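Local coordinates for protein pectinesterase 1 (Solanum lycopersicum, PDB 1XG2) that hydrolyses the methyl esters of pectin in plant cell walls, releasing methanol and leaving free carboxylates on the galacturonan chain, the chain here being the catalytic pectinesterase domain, at residues A[197-202]-A[310-315]; A[162-167]-A[292-297]; A[231-236]-A[260-265]. All blocks are in the same frame, centred on the assembly; numbering follows the deposited sequence.

Contact 1: residues A[197-202]-A[310-315]; sequences IQFCNI and AYVDGL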
# COMPACT_ATOMS: atom_id res chain seq x y z
N ILE A 197 -10.08 7.19 5.08
CA ILE A 197 -9.59 8.29 5.89
C ILE A 197 -10.75 8.69 6.80
O ILE A 197 -11.80 9.10 6.32
CB ILE A 197 -9.16 9.45 4.98
CG1 ILE A 197 -7.89 9.08 4.22
CG2 ILE A 197 -8.93 10.77 5.77
CD1 ILE A 197 -7.67 9.94 2.97
N GLN A 198 -10.54 8.59 8.11
CA GLN A 198 -11.61 8.71 9.10
C GLN A 198 -11.17 9.53 10.30
O GLN A 198 -10.13 9.27 10.87
CB GLN A 198 -12.00 7.31 9.58
CG GLN A 198 -13.29 7.24 10.36
CD GLN A 198 -13.57 5.85 10.92
OE1 GLN A 198 -12.64 5.07 11.16
NE2 GLN A 198 -14.85 5.54 11.14
N PHE A 199 -11.98 10.51 10.70
CA PHE A 199 -11.66 11.38 11.84
C PHE A 199 -10.31 12.08 11.67
O PHE A 199 -9.59 12.30 12.64
CB PHE A 199 -11.65 10.62 13.17
CG PHE A 199 -12.76 9.64 13.34
CD1 PHE A 199 -12.50 8.37 13.81
CD2 PHE A 199 -14.07 9.99 13.07
CE1 PHE A 199 -13.52 7.45 13.98
CE2 PHE A 199 -15.10 9.07 13.23
CZ PHE A 199 -14.82 7.80 13.70
N CYS A 200 -10.00 12.44 10.43
CA CYS A 200 -8.74 13.08 10.11
C CYS A 200 -8.95 14.58 9.89
O CYS A 200 -10.08 15.07 9.77
CB CYS A 200 -8.15 12.44 8.86
SG CYS A 200 -7.44 10.80 9.17
N ASN A 201 -7.83 15.29 9.85
CA ASN A 201 -7.77 16.70 9.54
C ASN A 201 -7.08 16.82 8.20
O ASN A 201 -5.90 16.52 8.13
CB ASN A 201 -6.90 17.35 10.60
CG ASN A 201 -7.46 18.64 11.12
OD1 ASN A 201 -8.67 18.79 11.27
ND2 ASN A 201 -6.56 19.58 11.47
N ILE A 202 -7.78 17.24 7.15
CA ILE A 202 -7.14 17.45 5.85
C ILE A 202 -7.04 18.94 5.64
O ILE A 202 -8.04 19.62 5.42
CB ILE A 202 -7.91 16.78 4.70
CG1 ILE A 202 -8.24 15.33 5.08
CG2 ILE A 202 -7.09 16.84 3.43
CD1 ILE A 202 -8.98 14.55 4.01
N ALA A 310 -4.57 3.08 20.35
CA ALA A 310 -5.99 3.41 20.32
C ALA A 310 -6.56 3.24 18.92
O ALA A 310 -5.90 3.58 17.92
CB ALA A 310 -6.21 4.84 20.79
N TYR A 311 -7.78 2.71 18.86
CA TYR A 311 -8.54 2.70 17.61
C TYR A 311 -10.02 2.73 17.88
O TYR A 311 -10.49 2.24 18.91
CB TYR A 311 -8.19 1.48 16.73
CG TYR A 311 -8.55 0.13 17.33
CD1 TYR A 311 -7.77 -0.45 18.32
CD2 TYR A 311 -9.69 -0.55 16.91
CE1 TYR A 311 -8.10 -1.69 18.87
CE2 TYR A 311 -10.03 -1.77 17.46
CZ TYR A 311 -9.24 -2.34 18.43
OH TYR A 311 -9.60 -3.57 18.96
N VAL A 312 -10.75 3.32 16.94
CA VAL A 312 -12.19 3.23 16.87
C VAL A 312 -12.51 2.15 15.85
O VAL A 312 -12.06 2.20 14.71
CB VAL A 312 -12.80 4.58 16.44
CG1 VAL A 312 -14.29 4.45 16.12
CG2 VAL A 312 -12.56 5.63 17.54
N ASP A 313 -13.33 1.20 16.27
CA ASP A 313 -13.68 0.03 15.47
C ASP A 313 -14.71 0.30 14.37
O ASP A 313 -14.66 -0.31 13.29
CB ASP A 313 -14.22 -1.05 16.40
CG ASP A 313 -14.01 -2.42 15.85
OD1 ASP A 313 -12.85 -2.83 15.67
OD2 ASP A 313 -14.96 -3.18 15.56
N GLY A 314 -15.67 1.17 14.67
CA GLY A 314 -16.81 1.43 13.81
C GLY A 314 -16.82 2.82 13.21
O GLY A 314 -15.77 3.42 13.00
N LEU A 315 -18.03 3.34 12.95
CA LEU A 315 -18.24 4.57 12.18
C LEU A 315 -18.05 5.89 12.92
O LEU A 315 -17.66 6.88 12.31
CB LEU A 315 -19.65 4.59 11.59
CG LEU A 315 -19.92 3.75 10.36
CD1 LEU A 315 -21.41 3.84 10.04
CD2 LEU A 315 -19.10 4.22 9.17
O HOH W 1 -13.39 2.53 11.92
O HOH W 2 -16.74 7.25 9.91

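Contact 2: residues A[162-167]-A[292-297]; sequences VFQKCQ and FTVAKL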
# COMPACT_ATOMS: atom_id res chain seq x y z
N VAL A 162 -6.55 2.09 6.80
CA VAL A 162 -7.31 3.13 7.49
C VAL A 162 -6.39 4.13 8.18
O VAL A 162 -5.48 3.75 8.93
CB VAL A 162 -8.24 2.50 8.53
CG1 VAL A 162 -9.01 3.57 9.29
CG2 VAL A 162 -9.21 1.55 7.82
N PHE A 163 -6.63 5.41 7.90
CA PHE A 163 -6.03 6.54 8.60
C PHE A 163 -7.06 7.07 9.57
O PHE A 163 -8.18 7.39 9.19
CB PHE A 163 -5.63 7.64 7.61
CG PHE A 163 -4.57 7.23 6.65
CD1 PHE A 163 -4.90 6.54 5.50
CD2 PHE A 163 -3.23 7.54 6.89
CE1 PHE A 163 -3.92 6.13 4.62
CE2 PHE A 163 -2.25 7.13 6.01
CZ PHE A 163 -2.59 6.44 4.88
N GLN A 164 -6.68 7.13 10.84
CA GLN A 164 -7.59 7.58 11.87
C GLN A 164 -6.92 8.63 12.74
O GLN A 164 -5.84 8.39 13.26
CB GLN A 164 -8.00 6.39 12.72
CG GLN A 164 -9.40 6.43 13.19
CD GLN A 164 -9.78 5.15 13.90
OE1 GLN A 164 -9.23 4.85 14.95
NE2 GLN A 164 -10.71 4.39 13.32
N LYS A 165 -7.58 9.77 12.92
CA LYS A 165 -7.05 10.86 13.73
C LYS A 165 -5.63 11.28 13.31
O LYS A 165 -4.77 11.57 14.13
CB LYS A 165 -7.11 10.51 15.22
CG LYS A 165 -8.49 10.07 15.68
CD LYS A 165 -9.18 11.08 16.56
CE LYS A 165 -10.61 10.63 16.94
NZ LYS A 165 -10.69 9.81 18.20
N CYS A 166 -5.42 11.32 12.00
CA CYS A 166 -4.20 11.84 11.40
C CYS A 166 -4.45 13.22 10.84
O CYS A 166 -5.57 13.55 10.48
CB CYS A 166 -3.72 10.92 10.28
SG CYS A 166 -3.23 9.27 10.86
N GLN A 167 -3.39 14.01 10.74
CA GLN A 167 -3.43 15.27 10.02
C GLN A 167 -2.74 15.03 8.67
O GLN A 167 -1.56 14.70 8.61
CB GLN A 167 -2.74 16.36 10.83
CG GLN A 167 -3.34 16.50 12.22
CD GLN A 167 -3.02 17.82 12.91
OE1 GLN A 167 -3.64 18.85 12.63
NE2 GLN A 167 -2.08 17.78 13.85
N PHE A 292 -15.75 0.55 5.13
CA PHE A 292 -14.49 1.28 5.18
C PHE A 292 -13.99 1.53 6.60
O PHE A 292 -13.01 2.24 6.79
CB PHE A 292 -14.62 2.55 4.34
CG PHE A 292 -15.03 2.25 2.92
CD1 PHE A 292 -14.10 1.79 2.00
CD2 PHE A 292 -16.36 2.33 2.54
CE1 PHE A 292 -14.47 1.46 0.70
CE2 PHE A 292 -16.75 2.00 1.25
CZ PHE A 292 -15.80 1.57 0.32
N THR A 293 -14.63 0.87 7.57
CA THR A 293 -14.22 0.98 8.97
C THR A 293 -13.08 0.02 9.26
O THR A 293 -12.77 -0.87 8.47
CB THR A 293 -15.38 0.66 9.93
OG1 THR A 293 -15.90 -0.65 9.66
CG2 THR A 293 -16.55 1.59 9.72
N VAL A 294 -12.44 0.22 10.39
CA VAL A 294 -11.35 -0.64 10.83
C VAL A 294 -11.81 -2.09 10.89
O VAL A 294 -11.11 -3.00 10.46
CB VAL A 294 -10.84 -0.19 12.19
CG1 VAL A 294 -10.04 -1.28 12.89
CG2 VAL A 294 -10.04 1.08 12.06
N ALA A 295 -13.01 -2.29 11.43
CA ALA A 295 -13.59 -3.62 11.57
C ALA A 295 -13.71 -4.34 10.22
O ALA A 295 -13.37 -5.51 10.11
CB ALA A 295 -14.94 -3.53 12.25
N LYS A 296 -14.18 -3.65 9.19
CA LYS A 296 -14.51 -4.32 7.94
C LYS A 296 -13.37 -4.29 6.91
O LYS A 296 -13.18 -5.26 6.19
CB LYS A 296 -15.76 -3.70 7.31
CG LYS A 296 -17.00 -3.79 8.19
CD LYS A 296 -17.42 -5.22 8.46
CE LYS A 296 -18.56 -5.27 9.49
NZ LYS A 296 -18.89 -6.67 9.87
N LEU A 297 -12.64 -3.18 6.82
CA LEU A 297 -11.64 -3.03 5.76
C LEU A 297 -10.32 -3.72 6.09
O LEU A 297 -9.68 -4.30 5.22
CB LEU A 297 -11.42 -1.56 5.43
CG LEU A 297 -10.43 -1.26 4.28
CD1 LEU A 297 -10.95 -1.79 2.95
CD2 LEU A 297 -10.19 0.23 4.18

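Contact 3: residues A[231-236]-A[260-265]; sequences VMESYL and GEFMNN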
# COMPACT_ATOMS: atom_id res chain seq x y z
N VAL A 231 -13.45 9.16 2.27
CA VAL A 231 -13.07 10.13 3.27
C VAL A 231 -14.32 10.38 4.11
O VAL A 231 -15.33 10.82 3.58
CB VAL A 231 -12.62 11.45 2.62
CG1 VAL A 231 -12.33 12.49 3.71
CG2 VAL A 231 -11.40 11.23 1.72
N MET A 232 -14.26 10.06 5.40
CA MET A 232 -15.45 10.18 6.25
C MET A 232 -15.20 10.73 7.64
O MET A 232 -14.12 10.59 8.21
CB MET A 232 -16.19 8.85 6.32
CG MET A 232 -15.45 7.68 6.84
SD MET A 232 -16.34 6.11 6.45
CE MET A 232 -15.30 5.02 7.35
N GLU A 233 -16.23 11.39 8.19
CA GLU A 233 -16.17 12.00 9.50
C GLU A 233 -14.89 12.80 9.71
O GLU A 233 -14.30 12.77 10.79
CB GLU A 233 -16.35 10.95 10.59
CG GLU A 233 -17.75 10.33 10.61
CD GLU A 233 -18.81 11.20 11.31
OE1 GLU A 233 -18.49 12.28 11.88
OE2 GLU A 233 -20.00 10.79 11.27
N SER A 234 -14.47 13.51 8.68
CA SER A 234 -13.22 14.25 8.70
C SER A 234 -13.45 15.74 8.45
O SER A 234 -14.47 16.15 7.88
CB SER A 234 -12.26 13.71 7.64
OG SER A 234 -11.86 12.38 7.91
N TYR A 235 -12.49 16.53 8.90
CA TYR A 235 -12.46 17.96 8.64
C TYR A 235 -11.70 18.19 7.36
O TYR A 235 -10.57 17.73 7.21
CB TYR A 235 -11.80 18.71 9.79
CG TYR A 235 -11.61 20.19 9.53
CD1 TYR A 235 -12.56 21.12 9.96
CD2 TYR A 235 -10.48 20.66 8.85
CE1 TYR A 235 -12.39 22.48 9.72
CE2 TYR A 235 -10.31 22.03 8.60
CZ TYR A 235 -11.27 22.93 9.05
OH TYR A 235 -11.11 24.27 8.81
N LEU A 236 -12.34 18.90 6.44
CA LEU A 236 -11.74 19.28 5.16
C LEU A 236 -11.58 20.80 5.11
O LEU A 236 -12.57 21.54 5.18
CB LEU A 236 -12.64 18.83 4.02
CG LEU A 236 -12.50 17.37 3.56
CD1 LEU A 236 -12.63 16.43 4.71
CD2 LEU A 236 -13.51 17.02 2.47
N GLY A 260 -15.92 7.95 -2.19
CA GLY A 260 -17.04 8.30 -1.33
C GLY A 260 -16.68 9.32 -0.29
O GLY A 260 -15.53 9.37 0.16
N GLU A 261 -17.66 10.13 0.07
CA GLU A 261 -17.58 11.03 1.21
C GLU A 261 -18.80 10.86 2.11
O GLU A 261 -19.93 10.84 1.62
CB GLU A 261 -17.46 12.48 0.74
CG GLU A 261 -16.12 12.80 0.09
CD GLU A 261 -16.09 14.19 -0.53
OE1 GLU A 261 -15.95 15.17 0.23
OE2 GLU A 261 -16.19 14.30 -1.78
N PHE A 262 -18.55 10.73 3.41
CA PHE A 262 -19.59 10.48 4.42
C PHE A 262 -19.37 11.39 5.62
O PHE A 262 -18.38 11.27 6.32
CB PHE A 262 -19.53 9.02 4.87
CG PHE A 262 -20.47 8.65 6.00
CD1 PHE A 262 -21.84 8.54 5.77
CD2 PHE A 262 -19.99 8.38 7.27
CE1 PHE A 262 -22.70 8.17 6.81
CE2 PHE A 262 -20.84 8.01 8.30
CZ PHE A 262 -22.21 7.90 8.07
N MET A 263 -20.30 12.31 5.84
CA MET A 263 -20.40 13.09 7.08
C MET A 263 -19.11 13.88 7.41
O MET A 263 -18.70 14.00 8.55
CB MET A 263 -20.73 12.14 8.23
CG MET A 263 -22.09 11.46 8.05
SD MET A 263 -23.44 12.63 8.05
CE MET A 263 -24.77 11.49 7.64
N ASN A 264 -18.48 14.44 6.39
CA ASN A 264 -17.36 15.36 6.61
C ASN A 264 -17.84 16.75 7.04
O ASN A 264 -19.02 17.10 6.88
CB ASN A 264 -16.51 15.46 5.36
CG ASN A 264 -15.90 14.13 4.97
OD1 ASN A 264 -15.43 13.39 5.82
ND2 ASN A 264 -15.91 13.82 3.69
N ASN A 265 -16.93 17.54 7.58
CA ASN A 265 -17.25 18.90 8.02
C ASN A 265 -16.11 19.82 7.62
O ASN A 265 -15.07 19.36 7.14
CB ASN A 265 -17.50 18.93 9.53
CG ASN A 265 -16.24 18.67 10.33
OD1 ASN A 265 -15.62 19.60 10.86
ND2 ASN A 265 -15.85 17.41 10.43
O HOH W 3 -14.13 15.86 12.15

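Contact 1: residues A[197-202]-A[310-315]
Gln198 reaches across to the C-terminal tail with its amide nitrogen and meets the carbonyl of Gly314. Gln198 NE2 lies 3.0 Å from Gly314 O, the bond is fairly straight at 153°, and it lies in the plane of the carbonyl, on a lone pair. A weak second bond, 3.3 Å, runs from Gln198 NE2 to Leu315 O. Two waters brace the amide: one lies within hydrogen-bonding distance of both Gln198 OE1 and Gly314 O, while the other accepts from NE2 and donates to Leu315 O. An extended side chain, with CG anti to the backbone N (chi1 -167°), carries the amide this far.

Phe199 makes the apolar half. The edge of its ring meets Val312, and Val312 CG1 lies 3.8 Å from Phe199 CE1, the two side chains crossing at about a right angle. At the same rim, Phe199 CZ comes within 3.3 Å of Leu315 O, near the ring plane. One face of this ring is covered by Gln198 CG, 3.5 Å above the plane and over its centre, so the two consecutive side chains of 197-202 pack on each other. The positive phi of Phe199 (56°) turns the backbone sharply after strand 194-198, which lets neighbouring residues both address the tail.

Further out, Gln164 NE2 bonds both Gln198 OE1 and Val312 O, fixing the glutamine amide from its oxygen end. The loop after helix 301-304 thus runs along the outside of the parallel sheet, at the C-terminal ends of strands 160-164 and 194-198, while Tyr311 and Asp313 touch helix 294-297.

Contact 2: residues A[162-167]-A[292-297]
Phe292 presents its backbone rather than its ring to 162-167: Val162 CG2 lies 4.0 Å from Phe292 O, an oxygen that accepts a hydrogen bond from Ser196 OG on the adjoining strand. Thr293 follows as the N-cap of helix 294-297. Its OG1 accepts a weak 3.5 Å bond from Lys296 N and is also bonded to Met290 O, which ties the cap to the chain just before it. The first helical turn is closed by Leu297 N, 2.8 Å from Thr293 O.

Val294 carries most of the packing from the helix. Its CG2, anti to the carbonyl carbon, touches Val162 CG1 at 3.9 Å and Gln164 NE2 at 3.6 Å, approaching each side chain at about a right angle. Gln164 NE2 donates to Val312 O and Gln198 OE1, so the methyl packs beside a nitrogen already engaged. One turn on, Leu297 CD2 lies 4.0 Å from the other methyl of Val162, CG2, leaving that valine wedged between two helical side chains.

The short helix therefore lies against the outer face of the parallel sheet, with Val294 reaching Phe142 of strand 140-144, Leu297 touching Ser196 of strand 194-198, and Phe292 extending to strand 228-232.

Contact 3: residues A[231-236]-A[260-265]
Backbone hydrogen bonds run the length of the contact. Val231 and Met232 pair in parallel with Glu261 and Phe262: Val231 N donates to Gly260 O, Val231 O accepts from Phe262 N, and Glu233 N closes on Phe262 O at 2.9 Å, nearly along the C=O axis. Both segments then turn at residues of positive phi, Glu233 and Met263, and meet again where Asn265 N bonds Ser234 O (2.8 Å) and Leu236 N bonds Asn265 O (2.9 Å).

Side-chain hydrogen bonds fill the turn. The amide of Asn264 bridges its neighbour coil: OD1 accepts from Ser234 N at 3.0 Å on a lone pair, and ND2 donates to Val231 O at 3.1 Å from well above the carbonyl plane, giving that oxygen a second donor. An alanine here would remove both amide bonds and would probably loosen the turn between Glu233 and Leu236 where it meets 260-265. Ser234 OG donates to Met232 O and also bonds Cys200 N, joining the preceding coil.

Side-chain packing flanks the pairing. Met232 CB lies at the edge of the Phe262 ring, in its plane, and Met232 SD makes an oblique Met-aromatic contact 5.5 Å from the ring centroid. Met263 CG covers one face of that ring, while its CB approaches Glu233 OE2 at 3.4 Å, the two side chains running alongside. Leu236 CD1 packs 4.0 Å from Asn264 CG, where the segments meet again.

Parallel strands stacked in register, here with Asn264 filling the bend that follows, are typical of successive turns of the right-handed parallel beta-helix of pectinesterases.

From the N terminus, strand 160-164 enters first and awaits its partner in contact 2, which closes a long loop when helix 294-297 returns to it. Next comes 197-202, whose partner, the tail at 310-315, arrives only after that helix, so contacts 1 and 2 cross along the chain. Contact 3, a short closure between 231-236 and 260-265, is nested inside both loops. Segments 162-167, 197-202 and 231-236 sit side by side on successive coils, linked through Gln198 N to Phe163 O and Ile197 O to Met232 N. Contact 3 thus continues the beta-helix, whereas contacts 1 and 2 fasten the C-terminal region along its outside.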